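Local coordinates for ebony (Drosophila melanogaster, PDB 6DYM), which probably forms the peptide bond, through this atypical C-terminal condensation domain of a nonribosomal peptide synthetase, that joins an amino acid to an amine, at residues V63-D66 with R71-G74. Residues are numbered along the deposited sequence; the frame is centred on the assembly and turned at random.
Sequences VVYD and RIIG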
loop_
_atom_site.group_PDB
_atom_site.type_symbol
_atom_site.label_atom_id
_atom_site.label_comp_id
_atom_site.label_asym_id
_atom_site.label_seq_id
_atom_site.Cartn_x
_atom_site.Cartn_y
_atom_site.Cartn_z
ATOM N N VAL A 63 -3.437 -12.792 2.287
ATOM C CA VAL A 63 -4.050 -12.414 3.551
ATOM C C VAL A 63 -3.281 -13.099 4.676
ATOM O O VAL A 63 -2.595 -14.106 4.476
ATOM C CB VAL A 63 -5.551 -12.782 3.610
ATOM C CG1 VAL A 63 -6.355 -11.933 2.641
ATOM C CG2 VAL A 63 -5.749 -14.265 3.305
ATOM N N VAL A 64 -3.396 -12.542 5.877
ATOM C CA VAL A 64 -2.752 -13.102 7.059
ATOM C C VAL A 64 -3.840 -13.599 7.996
ATOM O O VAL A 64 -4.720 -12.829 8.403
ATOM C CB VAL A 64 -1.847 -12.080 7.761
ATOM C CG1 VAL A 64 -1.282 -12.677 9.049
ATOM C CG2 VAL A 64 -0.727 -11.656 6.837
ATOM N N TYR A 65 -3.774 -14.881 8.341
ATOM C CA TYR A 65 -4.693 -15.497 9.284
ATOM C C TYR A 65 -4.079 -15.515 10.678
ATOM O O TYR A 65 -2.887 -15.793 10.838
ATOM C CB TYR A 65 -5.030 -16.930 8.854
ATOM C CG TYR A 65 -6.115 -17.032 7.798
ATOM C CD1 TYR A 65 -7.458 -17.113 8.155
ATOM C CD2 TYR A 65 -5.795 -17.060 6.445
ATOM C CE1 TYR A 65 -8.452 -17.209 7.194
ATOM C CE2 TYR A 65 -6.783 -17.155 5.475
ATOM C CZ TYR A 65 -8.108 -17.229 5.856
ATOM O OH TYR A 65 -9.095 -17.325 4.899
ATOM N N ASP A 66 -4.893 -15.201 11.682
ATOM C CA ASP A 66 -4.597 -15.585 13.062
ATOM C C ASP A 66 -4.918 -17.071 13.153
ATOM O O ASP A 66 -6.086 -17.461 13.159
ATOM C CB ASP A 66 -5.423 -14.758 14.044
ATOM C CG ASP A 66 -5.114 -15.077 15.516
ATOM O OD1 ASP A 66 -4.546 -16.147 15.826
ATOM O OD2 ASP A 66 -5.465 -14.243 16.376
ATOM N N ARG A 71 -9.158 -16.403 11.636
ATOM C CA ARG A 71 -9.735 -15.220 11.014
ATOM C C ARG A 71 -8.641 -14.338 10.420
ATOM O O ARG A 71 -7.494 -14.345 10.879
ATOM C CB ARG A 71 -10.568 -14.418 12.016
ATOM C CG ARG A 71 -11.764 -15.182 12.555
ATOM C CD ARG A 71 -12.693 -14.287 13.357
ATOM N NE ARG A 71 -13.817 -15.042 13.905
ATOM C CZ ARG A 71 -14.543 -14.652 14.947
ATOM N NH1 ARG A 71 -14.264 -13.509 15.559
ATOM N NH2 ARG A 71 -15.548 -15.405 15.376
ATOM N N ILE A 72 -9.011 -13.569 9.397
ATOM C CA ILE A 72 -8.068 -12.703 8.698
ATOM C C ILE A 72 -7.828 -11.449 9.529
ATOM O O ILE A 72 -8.777 -10.769 9.934
ATOM C CB ILE A 72 -8.593 -12.347 7.295
ATOM C CG1 ILE A 72 -8.654 -13.597 6.409
ATOM C CG2 ILE A 72 -7.715 -11.284 6.644
ATOM C CD1 ILE A 72 -9.196 -13.334 5.015
ATOM N N ILE A 73 -6.556 -11.136 9.781
ATOM C CA ILE A 73 -6.178 -9.962 10.561
ATOM C C ILE A 73 -5.341 -8.974 9.770
ATOM O O ILE A 73 -5.024 -7.900 10.292
ATOM C CB ILE A 73 -5.441 -10.349 11.861
ATOM C CG1 ILE A 73 -4.137 -11.081 11.542
ATOM C CG2 ILE A 73 -6.330 -11.198 12.762
ATOM C CD1 ILE A 73 -3.191 -11.170 12.723
ATOM N N GLY A 74 -4.962 -9.296 8.539
ATOM C CA GLY A 74 -4.165 -8.371 7.748
ATOM C C GLY A 74 -4.135 -8.795 6.298
ATOM O O GLY A 74 -4.499 -9.922 5.949
#
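One face of the Y65 ring is covered by I72, whose CG1 sits over the rim in a CH-pi contact, 3.9 Å from the ring centroid and 3.7 Å from Y65 CE1; the backbone of R71 passes obliquely by CD1. I72 reaches the ring because its CG1 lies anti to the carbonyl carbon (chi1 -66°), and CD1 then runs on to V63 CB at 3.9 Å. The ring hydroxyl is hydrogen-bonded to H13, just ahead of helix 14-25, which packs on V63 and I72. Replacing Y65 with an alanine would probably uncover I72 CG1 and leave H13 without its hydroxyl partner.

Between the strands, V64 N donates to G74 O (2.8 Å) from well above the carbonyl plane, whereas I73 N meets V64 O at 2.9 Å almost head-on, with a C=O...N angle of 170°. Both I73 and G74 thus face V64, a classic beta bulge in the antiparallel hairpin of strands 62-66 and 71-80. On the other side of the sheet, V64 CG1 touches I73 CG1 at 4.1 Å, beneath helix 133-153. Backbone bonding therefore sets the hairpin's register, while its two faces join different helices through largely apolar packing.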